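Long-range contacts in periplasmic binding protein/LacI transcriptional regulator (Burkholderia graminis C4D1M, PDB 5HQJ), which probably serves as the sugar-capturing component of an ABC transporter and here holds D-arabinose, in its pyranose form, between two lobes: residues Ala32-Val37 against Asp86-Ser91; Ser97-Met102 against Ser117-Ser122; Lys111-Asp116 against Gly123-Ile128; Val270-Leu275 against Ile294-Thr299. One frame throughout, in Å; residues are numbered along the deposited sequence.

Contact 1: residues Ala32-Val37 against Asp86-Ser91. With 64K (alpha-D-arabinopyranose), chain B.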
loop_
_atom_site.group_PDB
_atom_site.type_symbol
_atom_site.label_atom_id
_atom_site.label_comp_id
_atom_site.label_asym_id
_atom_site.label_seq_id
_atom_site.Cartn_x
_atom_site.Cartn_y
_atom_site.Cartn_z
ATOM N N ALA A 32 -8.502 -16.985 -5.642
ATOM C CA ALA A 32 -8.391 -16.505 -4.290
ATOM C C ALA A 32 -7.524 -15.244 -4.274
ATOM O O ALA A 32 -6.495 -15.197 -4.951
ATOM C CB ALA A 32 -7.807 -17.584 -3.388
ATOM N N VAL A 33 -7.961 -14.235 -3.520
ATOM C CA VAL A 33 -7.199 -13.004 -3.361
ATOM C C VAL A 33 -6.932 -12.736 -1.890
ATOM O O VAL A 33 -7.845 -12.831 -1.055
ATOM C CB VAL A 33 -7.931 -11.817 -3.997
ATOM C CG1 VAL A 33 -7.048 -10.594 -3.958
ATOM C CG2 VAL A 33 -8.296 -12.117 -5.432
ATOM N N ILE A 34 -5.678 -12.414 -1.587
ATOM C CA ILE A 34 -5.174 -12.330 -0.214
ATOM C C ILE A 34 -4.634 -10.949 0.058
ATOM O O ILE A 34 -3.652 -10.537 -0.597
ATOM C CB ILE A 34 -4.011 -13.359 0.036
ATOM C CG1 ILE A 34 -4.459 -14.766 -0.361
ATOM C CG2 ILE A 34 -3.513 -13.312 1.506
ATOM C CD1 ILE A 34 -3.341 -15.792 -0.427
ATOM N N PRO A 35 -5.252 -10.218 0.996
ATOM C CA PRO A 35 -4.637 -8.959 1.415
ATOM C C PRO A 35 -3.515 -9.190 2.416
ATOM O O PRO A 35 -3.283 -10.340 2.805
ATOM C CB PRO A 35 -5.807 -8.218 2.071
ATOM C CG PRO A 35 -6.580 -9.322 2.712
ATOM C CD PRO A 35 -6.557 -10.417 1.676
ATOM N N LYS A 36 -2.870 -8.118 2.853
ATOM C CA LYS A 36 -1.850 -8.251 3.897
ATOM C C LYS A 36 -2.532 -8.656 5.204
ATOM O O LYS A 36 -1.936 -9.341 6.034
ATOM C CB LYS A 36 -1.063 -6.948 4.083
ATOM C CG LYS A 36 0.035 -6.687 3.001
ATOM C CD LYS A 36 0.823 -5.400 3.309
ATOM C CE LYS A 36 1.855 -5.056 2.226
ATOM N NZ LYS A 36 2.739 -3.938 2.660
ATOM N N VAL A 37 -3.778 -8.204 5.364
ATOM C CA VAL A 37 -4.591 -8.446 6.563
ATOM C C VAL A 37 -5.884 -7.672 6.380
ATOM O O VAL A 37 -5.985 -6.872 5.460
ATOM C CB VAL A 37 -3.940 -7.959 7.879
ATOM C CG1 VAL A 37 -3.199 -9.088 8.651
ATOM C CG2 VAL A 37 -3.062 -6.704 7.649
ATOM N N ASP A 86 -7.423 -22.549 -8.719
ATOM C CA ASP A 86 -6.797 -22.337 -10.006
ATOM C C ASP A 86 -5.857 -21.134 -10.020
ATOM O O ASP A 86 -4.885 -21.115 -10.785
ATOM C CB ASP A 86 -7.891 -22.188 -11.067
ATOM C CG ASP A 86 -8.776 -23.416 -11.143
ATOM O OD1 ASP A 86 -9.935 -23.352 -10.695
ATOM O OD2 ASP A 86 -8.290 -24.466 -11.621
ATOM N N GLY A 87 -6.144 -20.150 -9.167
ATOM C CA GLY A 87 -5.390 -18.911 -9.152
ATOM C C GLY A 87 -5.313 -18.259 -7.791
ATOM O O GLY A 87 -6.261 -18.300 -7.014
ATOM N N ILE A 88 -4.165 -17.648 -7.518
ATOM C CA ILE A 88 -3.907 -16.933 -6.280
ATOM C C ILE A 88 -3.264 -15.582 -6.573
ATOM O O ILE A 88 -2.209 -15.510 -7.222
ATOM C CB ILE A 88 -2.964 -17.704 -5.351
ATOM C CG1 ILE A 88 -3.520 -19.095 -5.052
ATOM C CG2 ILE A 88 -2.718 -16.897 -4.074
ATOM C CD1 ILE A 88 -2.546 -19.995 -4.312
ATOM N N ALA A 89 -3.882 -14.528 -6.065
ATOM C CA ALA A 89 -3.286 -13.197 -6.065
ATOM C C ALA A 89 -3.059 -12.791 -4.621
ATOM O O ALA A 89 -3.954 -12.933 -3.767
ATOM C CB ALA A 89 -4.179 -12.184 -6.777
ATOM N N ILE A 90 -1.856 -12.295 -4.347
ATOM C CA ILE A 90 -1.482 -11.962 -2.991
ATOM C C ILE A 90 -0.720 -10.639 -2.910
ATOM O O ILE A 90 0.135 -10.325 -3.739
ATOM C CB ILE A 90 -0.645 -13.115 -2.363
ATOM C CG1 ILE A 90 -0.264 -12.766 -0.920
ATOM C CG2 ILE A 90 0.588 -13.448 -3.229
ATOM C CD1 ILE A 90 0.496 -13.859 -0.168
ATOM N N SER A 91 -1.079 -9.849 -1.908
ATOM C CA SER A 91 -0.241 -8.757 -1.418
ATOM C C SER A 91 0.614 -9.254 -0.234
ATOM O O SER A 91 0.072 -9.677 0.800
ATOM C CB SER A 91 -1.118 -7.585 -0.984
ATOM O OG SER A 91 -0.324 -6.538 -0.489
HETATM O O2 64K B . -0.000 -0.003 -0.376
HETATM C C2 64K B . -0.083 -0.095 1.087
HETATM C C3 64K B . -1.062 0.939 1.544
HETATM O O3 64K B . -0.449 2.207 1.468
HETATM C C4 64K B . -1.459 0.748 3.003
HETATM O O4 64K B . -0.366 1.020 3.900
HETATM C C5 64K B . -1.878 -0.635 3.225
HETATM O O5 64K B . -0.757 -1.512 2.956
HETATM C C1 64K B . -0.548 -1.468 1.483
HETATM O O1 64K B . 0.434 -2.374 1.157
#

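Contact 2: residues Ser97-Met102 against Ser117-Ser122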
loop_
_atom_site.group_PDB
_atom_site.type_symbol
_atom_site.label_atom_id
_atom_site.label_comp_id
_atom_site.label_asym_id
_atom_site.label_seq_id
_atom_site.Cartn_x
_atom_site.Cartn_y
_atom_site.Cartn_z
ATOM N N SER A 97 9.604 -14.643 3.194
ATOM C CA SER A 97 8.802 -15.633 3.898
ATOM C C SER A 97 8.019 -16.580 2.978
ATOM O O SER A 97 7.826 -17.756 3.267
ATOM C CB SER A 97 7.804 -14.918 4.826
ATOM O OG SER A 97 8.469 -14.201 5.848
ATOM N N VAL A 98 7.534 -16.040 1.875
ATOM C CA VAL A 98 6.506 -16.712 1.102
ATOM C C VAL A 98 7.042 -17.306 -0.221
ATOM O O VAL A 98 6.305 -17.951 -0.975
ATOM C CB VAL A 98 5.355 -15.708 0.848
ATOM C CG1 VAL A 98 5.759 -14.656 -0.180
ATOM C CG2 VAL A 98 4.082 -16.432 0.495
ATOM N N GLU A 99 8.339 -17.127 -0.480
ATOM C CA GLU A 99 8.918 -17.571 -1.750
ATOM C C GLU A 99 8.734 -19.071 -1.984
ATOM O O GLU A 99 8.418 -19.499 -3.092
ATOM C CB GLU A 99 10.416 -17.240 -1.822
ATOM C CG GLU A 99 10.746 -15.768 -1.672
ATOM C CD GLU A 99 12.210 -15.476 -1.886
ATOM O OE1 GLU A 99 12.969 -16.437 -2.120
ATOM O OE2 GLU A 99 12.606 -14.297 -1.807
ATOM N N SER A 100 8.948 -19.872 -0.943
ATOM C CA SER A 100 8.980 -21.316 -1.105
ATOM C C SER A 100 7.615 -21.931 -1.434
ATOM O O SER A 100 7.502 -22.756 -2.342
ATOM C CB SER A 100 9.552 -21.958 0.166
ATOM O OG SER A 100 10.083 -20.957 1.025
ATOM N N VAL A 101 6.579 -21.544 -0.699
ATOM C CA VAL A 101 5.257 -22.124 -0.918
ATOM C C VAL A 101 4.634 -21.613 -2.226
ATOM O O VAL A 101 3.844 -22.309 -2.862
ATOM C CB VAL A 101 4.317 -21.830 0.273
ATOM C CG1 VAL A 101 4.016 -20.325 0.389
ATOM C CG2 VAL A 101 3.026 -22.639 0.162
HETATM N N MSE A 102 5.006 -20.415 -2.647
HETATM C CA MSE A 102 4.470 -19.883 -3.902
HETATM C C MSE A 102 5.020 -20.631 -5.109
HETATM O O MSE A 102 4.319 -20.818 -6.104
HETATM C CB MSE A 102 4.759 -18.384 -4.018
HETATM C CG MSE A 102 3.884 -17.574 -3.063
HETATM SE SE MSE A 102 4.188 -15.661 -3.055
HETATM C CE MSE A 102 3.555 -15.298 -4.874
ATOM N N SER A 117 1.930 -5.181 -2.980
ATOM C CA SER A 117 3.237 -5.429 -2.359
ATOM C C SER A 117 3.821 -6.752 -2.867
ATOM O O SER A 117 3.305 -7.855 -2.637
ATOM C CB SER A 117 3.161 -5.436 -0.828
ATOM O OG SER A 117 4.445 -5.045 -0.290
ATOM N N ASP A 118 4.922 -6.605 -3.595
ATOM C CA ASP A 118 5.531 -7.712 -4.334
ATOM C C ASP A 118 6.423 -8.636 -3.490
ATOM O O ASP A 118 6.882 -8.258 -2.406
ATOM C CB ASP A 118 6.363 -7.144 -5.497
ATOM C CG ASP A 118 6.647 -8.178 -6.577
ATOM O OD1 ASP A 118 6.102 -9.288 -6.507
ATOM O OD2 ASP A 118 7.421 -7.872 -7.514
ATOM N N SER A 119 6.578 -9.866 -3.983
ATOM C CA SER A 119 7.663 -10.785 -3.597
ATOM C C SER A 119 8.399 -11.229 -4.868
ATOM O O SER A 119 8.016 -12.215 -5.494
ATOM C CB SER A 119 7.140 -12.015 -2.845
ATOM O OG SER A 119 8.183 -12.971 -2.644
ATOM N N PRO A 120 9.438 -10.483 -5.275
ATOM C CA PRO A 120 10.041 -10.660 -6.605
ATOM C C PRO A 120 10.680 -12.021 -6.900
ATOM O O PRO A 120 10.817 -12.342 -8.081
ATOM C CB PRO A 120 11.116 -9.566 -6.650
ATOM C CG PRO A 120 11.278 -9.091 -5.246
ATOM C CD PRO A 120 9.952 -9.281 -4.604
ATOM N N LYS A 121 11.040 -12.796 -5.882
ATOM C CA LYS A 121 11.727 -14.067 -6.104
ATOM C C LYS A 121 10.836 -15.297 -5.866
ATOM O O LYS A 121 11.321 -16.430 -5.835
ATOM C CB LYS A 121 12.963 -14.143 -5.206
ATOM C CG LYS A 121 13.981 -13.036 -5.459
ATOM C CD LYS A 121 14.650 -13.209 -6.809
ATOM C CE LYS A 121 15.892 -12.335 -6.937
ATOM N NZ LYS A 121 15.559 -10.907 -7.183
ATOM N N SER A 122 9.537 -15.072 -5.712
ATOM C CA SER A 122 8.561 -16.151 -5.519
ATOM C C SER A 122 8.213 -16.927 -6.795
ATOM O O SER A 122 7.559 -17.979 -6.743
ATOM C CB SER A 122 7.272 -15.578 -4.939
ATOM O OG SER A 122 6.747 -14.573 -5.797
#

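Contact 3: residues Lys111-Asp116 against Gly123-Ile128. With 64K (alpha-D-arabinopyranose), chain B.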
loop_
_atom_site.group_PDB
_atom_site.type_symbol
_atom_site.label_atom_id
_atom_site.label_comp_id
_atom_site.label_asym_id
_atom_site.label_seq_id
_atom_site.Cartn_x
_atom_site.Cartn_y
_atom_site.Cartn_z
ATOM N N LYS A 111 -1.844 -20.692 -10.944
ATOM C CA LYS A 111 -1.304 -19.427 -11.430
ATOM C C LYS A 111 -1.191 -18.480 -10.263
ATOM O O LYS A 111 -2.115 -18.381 -9.449
ATOM C CB LYS A 111 -2.187 -18.828 -12.509
ATOM C CG LYS A 111 -2.560 -19.799 -13.593
ATOM C CD LYS A 111 -1.325 -20.308 -14.319
ATOM C CE LYS A 111 -1.666 -21.401 -15.302
ATOM N NZ LYS A 111 -0.542 -22.360 -15.443
ATOM N N VAL A 112 -0.051 -17.802 -10.172
ATOM C CA VAL A 112 0.226 -16.978 -9.018
ATOM C C VAL A 112 0.738 -15.623 -9.472
ATOM O O VAL A 112 1.637 -15.541 -10.301
ATOM C CB VAL A 112 1.248 -17.650 -8.085
ATOM C CG1 VAL A 112 1.565 -16.756 -6.908
ATOM C CG2 VAL A 112 0.705 -18.998 -7.594
ATOM N N LEU A 113 0.161 -14.571 -8.910
ATOM C CA LEU A 113 0.684 -13.245 -9.120
ATOM C C LEU A 113 0.574 -12.422 -7.850
ATOM O O LEU A 113 -0.126 -12.797 -6.887
ATOM C CB LEU A 113 -0.048 -12.559 -10.281
ATOM C CG LEU A 113 -1.546 -12.222 -10.166
ATOM C CD1 LEU A 113 -1.806 -10.952 -9.345
ATOM C CD2 LEU A 113 -2.182 -12.058 -11.563
ATOM N N THR A 114 1.280 -11.299 -7.838
ATOM C CA THR A 114 1.203 -10.377 -6.708
ATOM C C THR A 114 0.566 -9.065 -7.105
ATOM O O THR A 114 0.513 -8.740 -8.299
ATOM C CB THR A 114 2.591 -10.125 -6.120
ATOM O OG1 THR A 114 3.478 -9.645 -7.142
ATOM C CG2 THR A 114 3.130 -11.421 -5.548
ATOM N N TYR A 115 0.062 -8.348 -6.096
ATOM C CA TYR A 115 -0.509 -6.999 -6.280
ATOM C C TYR A 115 -0.169 -6.195 -5.025
ATOM O O TYR A 115 0.028 -6.768 -3.950
ATOM C CB TYR A 115 -2.037 -7.053 -6.568
ATOM C CG TYR A 115 -2.860 -7.373 -5.356
ATOM C CD1 TYR A 115 -2.953 -8.687 -4.899
ATOM C CD2 TYR A 115 -3.475 -6.378 -4.619
ATOM C CE1 TYR A 115 -3.654 -8.999 -3.760
ATOM C CE2 TYR A 115 -4.187 -6.680 -3.459
ATOM C CZ TYR A 115 -4.265 -8.001 -3.044
ATOM O OH TYR A 115 -4.941 -8.341 -1.906
ATOM N N ASP A 116 -0.030 -4.879 -5.203
ATOM C CA ASP A 116 0.205 -3.919 -4.128
ATOM C C ASP A 116 1.593 -3.999 -3.506
ATOM O O ASP A 116 2.301 -2.997 -3.471
ATOM C CB ASP A 116 -0.870 -4.093 -3.037
ATOM C CG ASP A 116 -0.614 -3.225 -1.849
ATOM O OD1 ASP A 116 -0.430 -1.996 -2.020
ATOM O OD2 ASP A 116 -0.561 -3.794 -0.757
ATOM N N GLY A 123 8.636 -16.403 -7.938
ATOM C CA GLY A 123 8.305 -17.011 -9.214
ATOM C C GLY A 123 6.944 -16.586 -9.715
ATOM O O GLY A 123 6.423 -17.132 -10.691
ATOM N N ARG A 124 6.356 -15.607 -9.039
ATOM C CA ARG A 124 5.042 -15.101 -9.438
ATOM C C ARG A 124 5.124 -14.621 -10.886
ATOM O O ARG A 124 6.183 -14.190 -11.343
ATOM C CB ARG A 124 4.573 -13.987 -8.494
ATOM C CG ARG A 124 5.076 -12.580 -8.796
ATOM C CD ARG A 124 6.596 -12.393 -8.663
ATOM N NE ARG A 124 6.915 -10.983 -8.871
ATOM C CZ ARG A 124 7.075 -10.403 -10.061
ATOM N NH1 ARG A 124 6.987 -11.109 -11.188
ATOM N NH2 ARG A 124 7.332 -9.102 -10.126
ATOM N N SER A 125 4.008 -14.728 -11.594
ATOM C CA SER A 125 3.951 -14.409 -13.020
ATOM C C SER A 125 4.194 -12.933 -13.261
ATOM O O SER A 125 4.801 -12.534 -14.247
ATOM C CB SER A 125 2.593 -14.810 -13.610
ATOM O OG SER A 125 1.510 -14.080 -13.041
HETATM N N MSE A 126 3.694 -12.119 -12.349
HETATM C CA MSE A 126 3.676 -10.691 -12.562
HETATM C C MSE A 126 3.240 -9.968 -11.296
HETATM O O MSE A 126 2.635 -10.571 -10.408
HETATM C CB MSE A 126 2.742 -10.333 -13.718
HETATM C CG MSE A 126 1.303 -10.635 -13.443
HETATM SE SE MSE A 126 0.114 -10.333 -14.970
HETATM C CE MSE A 126 -0.104 -8.397 -14.794
ATOM N N TYR A 127 3.587 -8.682 -11.248
ATOM C CA TYR A 127 3.200 -7.740 -10.205
ATOM C C TYR A 127 2.309 -6.641 -10.747
ATOM O O TYR A 127 2.638 -5.984 -11.752
ATOM C CB TYR A 127 4.458 -7.133 -9.567
ATOM C CG TYR A 127 4.209 -5.875 -8.735
ATOM C CD1 TYR A 127 3.695 -5.956 -7.457
ATOM C CD2 TYR A 127 4.507 -4.614 -9.231
ATOM C CE1 TYR A 127 3.475 -4.814 -6.714
ATOM C CE2 TYR A 127 4.279 -3.480 -8.498
ATOM C CZ TYR A 127 3.770 -3.585 -7.226
ATOM O OH TYR A 127 3.553 -2.450 -6.474
ATOM N N ILE A 128 1.187 -6.453 -10.077
ATOM C CA ILE A 128 0.286 -5.371 -10.355
ATOM C C ILE A 128 0.272 -4.379 -9.200
ATOM O O ILE A 128 -0.222 -4.682 -8.111
ATOM C CB ILE A 128 -1.144 -5.894 -10.571
ATOM C CG1 ILE A 128 -1.142 -6.935 -11.698
ATOM C CG2 ILE A 128 -2.129 -4.751 -10.829
ATOM C CD1 ILE A 128 -2.437 -7.723 -11.783
HETATM O O2 64K B . -0.000 -0.003 -0.376
HETATM C C2 64K B . -0.083 -0.095 1.087
HETATM C C3 64K B . -1.062 0.939 1.544
HETATM O O3 64K B . -0.449 2.207 1.468
HETATM C C4 64K B . -1.459 0.748 3.003
HETATM O O4 64K B . -0.366 1.020 3.900
HETATM C C5 64K B . -1.878 -0.635 3.225
HETATM O O5 64K B . -0.757 -1.512 2.956
HETATM C C1 64K B . -0.548 -1.468 1.483
HETATM O O1 64K B . 0.434 -2.374 1.157
#

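Contact 4: residues Val270-Leu275 against Ile294-Thr299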
loop_
_atom_site.group_PDB
_atom_site.type_symbol
_atom_site.label_atom_id
_atom_site.label_comp_id
_atom_site.label_asym_id
_atom_site.label_seq_id
_atom_site.Cartn_x
_atom_site.Cartn_y
_atom_site.Cartn_z
ATOM N N VAL A 270 -8.690 -0.497 -6.296
ATOM C CA VAL A 270 -9.821 -1.130 -6.964
ATOM C C VAL A 270 -9.318 -1.757 -8.260
ATOM O O VAL A 270 -9.616 -2.907 -8.559
ATOM C CB VAL A 270 -10.965 -0.119 -7.275
ATOM C CG1 VAL A 270 -12.125 -0.854 -7.872
ATOM C CG2 VAL A 270 -11.406 0.550 -6.039
ATOM N N THR A 271 -8.600 -0.957 -9.055
ATOM C CA THR A 271 -8.028 -1.374 -10.305
ATOM C C THR A 271 -7.053 -2.551 -10.086
ATOM O O THR A 271 -7.027 -3.497 -10.878
ATOM C CB THR A 271 -7.335 -0.154 -11.032
ATOM O OG1 THR A 271 -8.321 0.795 -11.469
ATOM C CG2 THR A 271 -6.533 -0.614 -12.219
HETATM N N MSE A 272 -6.230 -2.500 -9.041
HETATM C CA MSE A 272 -5.374 -3.646 -8.719
HETATM C C MSE A 272 -6.168 -4.945 -8.555
HETATM O O MSE A 272 -5.792 -5.980 -9.101
HETATM C CB MSE A 272 -4.557 -3.403 -7.439
HETATM C CG MSE A 272 -3.457 -2.346 -7.530
HETATM SE SE MSE A 272 -2.678 -2.244 -5.768
HETATM C CE MSE A 272 -2.296 -0.344 -5.735
ATOM N N GLY A 273 -7.248 -4.912 -7.786
ATOM C CA GLY A 273 -8.017 -6.128 -7.533
ATOM C C GLY A 273 -8.695 -6.619 -8.789
ATOM O O GLY A 273 -8.762 -7.825 -9.086
ATOM N N SER A 274 -9.207 -5.676 -9.573
ATOM C CA SER A 274 -9.829 -6.028 -10.825
ATOM C C SER A 274 -8.848 -6.699 -11.802
ATOM O O SER A 274 -9.106 -7.774 -12.368
ATOM C CB SER A 274 -10.405 -4.754 -11.453
ATOM O OG SER A 274 -11.243 -5.102 -12.502
ATOM N N LEU A 275 -7.715 -6.038 -12.015
ATOM C CA LEU A 275 -6.659 -6.595 -12.869
ATOM C C LEU A 275 -6.130 -7.905 -12.335
ATOM O O LEU A 275 -5.853 -8.819 -13.107
ATOM C CB LEU A 275 -5.505 -5.609 -13.002
ATOM C CG LEU A 275 -5.832 -4.366 -13.827
ATOM C CD1 LEU A 275 -4.664 -3.443 -13.701
ATOM C CD2 LEU A 275 -6.166 -4.670 -15.329
ATOM N N ILE A 294 2.479 -4.480 -14.165
ATOM C CA ILE A 294 1.600 -3.365 -14.492
ATOM C C ILE A 294 1.738 -2.305 -13.412
ATOM O O ILE A 294 1.590 -2.583 -12.231
ATOM C CB ILE A 294 0.106 -3.798 -14.625
ATOM C CG1 ILE A 294 -0.099 -4.718 -15.825
ATOM C CG2 ILE A 294 -0.820 -2.554 -14.767
ATOM C CD1 ILE A 294 -1.530 -5.267 -15.921
ATOM N N ASP A 295 2.068 -1.099 -13.855
ATOM C CA ASP A 295 2.112 0.080 -13.035
ATOM C C ASP A 295 0.722 0.703 -12.995
ATOM O O ASP A 295 0.310 1.374 -13.929
ATOM C CB ASP A 295 3.128 1.082 -13.592
ATOM C CG ASP A 295 3.237 2.345 -12.757
ATOM O OD1 ASP A 295 2.413 2.569 -11.859
ATOM O OD2 ASP A 295 4.170 3.134 -13.016
ATOM N N THR A 296 0.003 0.504 -11.904
ATOM C CA THR A 296 -1.368 0.998 -11.823
ATOM C C THR A 296 -1.457 2.519 -11.533
ATOM O O THR A 296 -2.548 3.109 -11.644
ATOM C CB THR A 296 -2.203 0.195 -10.770
ATOM O OG1 THR A 296 -1.479 0.049 -9.542
ATOM C CG2 THR A 296 -2.541 -1.192 -11.318
ATOM N N GLY A 297 -0.328 3.150 -11.183
ATOM C CA GLY A 297 -0.251 4.587 -11.097
ATOM C C GLY A 297 -0.767 5.134 -9.784
ATOM O O GLY A 297 -1.392 4.420 -8.986
ATOM N N VAL A 298 -0.541 6.425 -9.561
ATOM C CA VAL A 298 -0.847 7.056 -8.278
ATOM C C VAL A 298 -1.141 8.537 -8.540
ATOM O O VAL A 298 -0.430 9.158 -9.332
ATOM C CB VAL A 298 0.334 6.871 -7.268
ATOM C CG1 VAL A 298 1.565 7.703 -7.661
ATOM C CG2 VAL A 298 -0.077 7.217 -5.837
ATOM N N THR A 299 -2.203 9.066 -7.913
ATOM C CA THR A 299 -2.699 10.416 -8.139
ATOM C C THR A 299 -2.275 11.282 -6.937
ATOM O O THR A 299 -2.513 10.901 -5.787
ATOM C CB THR A 299 -4.242 10.474 -8.308
ATOM O OG1 THR A 299 -4.671 9.558 -9.324
ATOM C CG2 THR A 299 -4.685 11.886 -8.677
#

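Contact 1: residues Ala32-Val37 against Asp86-Ser91
Lys-36 and Ser-91 meet just beyond the carboxyl ends of two neighbouring parallel strands, where the aliphatic part of the lysine passes over the serine hydroxyl, CG of Lys-36 lying 3.5 Å from OG of Ser-91. The lysine leaves the backbone with CG anti to its carbonyl carbon (chi1 -78°) and stays extended from there on, which carries NZ forward to the bound arabinopyranose. NZ gives O1 of the sugar a weak hydrogen bond of 3.2 Å, while its stronger partner is the side-chain oxygen of Asn-164. Ser-91 OG is engaged by the carboxylate of Asp-116, itself a sugar ligand, and so acts in the second shell.

Behind this polar end the strands are stitched by four backbone hydrogen bonds. Ala-32 N reaches Gly-87 O, and Ala-32 O takes the amide of Ala-89 at 2.9 Å. Ala-89 O then accepts Ile-34 N at 2.8 Å. The last bond, from Ser-91 N to Ile-34 O, is nearly straight (173° at the hydrogen) and fixes the serine beside the lysine. Ile-34 joins the strands on one face: its CD1 meets CG2 of Ile-88 at 3.9 Å and its CB packs on CG1 of Ile-90. Val-33 and Ala-89 lie on the other face, with helix 42-56 reaching Val-33. Helix 71-82 covers Ala-32, Ile-34 and Ile-90. The chemistry thus divides in two: a buried, largely apolar pair of strands, bonded along its backbone, leads to a polar end where Asn-164 and Asp-116 probably restrict Lys-36 and Ser-91 beside the sugar.

Contact 2: residues Ser97-Met102 against Ser117-Ser122
Met-102 and Ser-122 pack closely in this contact between the start of helix 99-106 and the turn Ser-119 to Ser-122. The selenomethionine runs out extended through chi2 and then bends at chi3 (67°), which folds its methyl CE back to 3.4 Å from OG of Ser-122, with SE at 3.6 Å from CB of the same serine. Ser-122 places OG between its own backbone N and carbonyl carbon (chi1 58°), and from there the hydroxyl donates a 2.7 Å hydrogen bond to Ser-119 O, in the plane of that carbonyl. The amide of Ser-122 reaches the same oxygen at 3.2 Å, so two donors close this type I turn. Nearby, Ser-119 sets OG against CG1 of Val-98 at 3.8 Å, although its hydrogen bond goes to Pro-95 O. Glu-99 is extended and lies alongside Lys-121, both pointing the same way: OE2 of Glu-99 touches CB of Lys-121 at 3.4 Å, yet the lysine bends at chi2 and chi4, leaving NZ 7.0 Å from that oxygen. Between these two segments the contact is therefore van der Waals in kind, Ser-122 spending its hydroxyl within the turn and Ser-119 on the loop ahead of the helix.

Contact 3: residues Lys111-Asp116 against Gly123-Ile128
Strands 111-115 and 127-129 are parallel neighbours in the sheet of the amino-terminal lobe, and their pairing ends at the sugar site. Along it, Ser-125 N gives Val-112 O a 2.8 Å bond that is almost perfectly straight (178°), Thr-114 exchanges bonds with Met-126 O and Ile-128 N, and Asp-116 N closes the series on Ile-128 O at 2.9 Å. The same oxygen also has a CA-H...O contact from Tyr-115. Asp-116 has a positive phi (71°) and carries its carboxylate anti to the backbone N. OD1 accepts from O2 of the arabinopyranose and OD2 from O1, each at 2.6 Å.

The two faces of the pair differ. On one, Leu-113 rests its CB on CG of Met-126 at 3.9 Å and crosses Ile-128, their CD1 atoms in touch. On the other, Thr-114 meets two larger side chains. Arg-124 crosses it at about a right angle, CG of the arginine being 3.7 Å from OG1 of Thr-114, while one guanidinium face has the peptide between Met-126 and Tyr-127 above it, offset toward its rim. The Tyr-127 ring presents its edge to the same OG1, with CD1 of Tyr-127 3.7 Å away. Asp-118 ties this group together, pairing with Arg-124 in a salt bridge and hydrogen-bonding to Thr-114 OG1. Parallel strands in the order 2-1-3-4-5, with the loops at their carboxyl ends facing the cleft, are the arrangement of type I periplasmic binding proteins, and Asp-116 is this protein's instance of a ligand-binding residue on such a loop.

Contact 4: residues Val270-Leu275 against Ile294-Thr299
One of the three chain crossings between the lobes, the hinge of this binding protein, runs through Thr-296 and its neighbours, and the helix that packs against it begins just after another crossing. Thr-296 stands at the centre of the contact. Its chi1 of 47° sets CG2 anti to the carbonyl carbon, where the methyl meets helix 269-284. There CG2 of Thr-296 touches CD1 of Leu-275 at 3.9 Å, the two side chains running alongside in opposite senses, and CG2 of Thr-271 at 4.1 Å. The selenomethionine Met-272 passes roughly perpendicular to the threonine, its CG 3.7 Å from OG1 of Thr-296. One helical turn beyond Thr-271, Leu-275 also lays CD1 against CG2 of Ile-294 at 4.1 Å.

The polar groups look elsewhere. Thr-271 OG1 is bonded to Lys-311 O, and Thr-296 O accepts from Arg-268, which lies on the neighbouring crossing. Asp-295 forms an Asx turn: its OD1 takes the amide of Gly-297 at 2.9 Å, approached on the anti side and 30° out of the carboxylate plane. Gly-297 follows with a positive phi (83°), and the chain departs for the sheet of the other lobe. Strand 294-295, meanwhile, pairs with strand 127-129, so the helix rests on the edge of that sheet as well. Met-272, whose side chain is about 6 Å from the arabinopyranose, touches Asp-116 and links this apolar patch to the site. Three chain crossings between two lobes, this one linking strand 294-295 to strand 299-301, mark the type I periplasmic binding fold.

Contacts 1 and 3 belong to the same parallel sheet, since strands 87-90 and 111-115 are neighbours in it, and both run from a buried interior to the sugar, meeting at the sugar-binding carboxylate. Contact 2 uses the loop between the strands of contact 3, and a salt bridge joins the two; it mixes buried serines with an exposed lysine. Contact 4, only partly buried, meets contact 3 through strand 294-295 at the sheet's edge. Backbone hydrogen bonds dominate where strand meets strand, in contacts 1 and 3, whereas contacts 2 and 4, where helix meets loop or strand end, rely on side-chain packing.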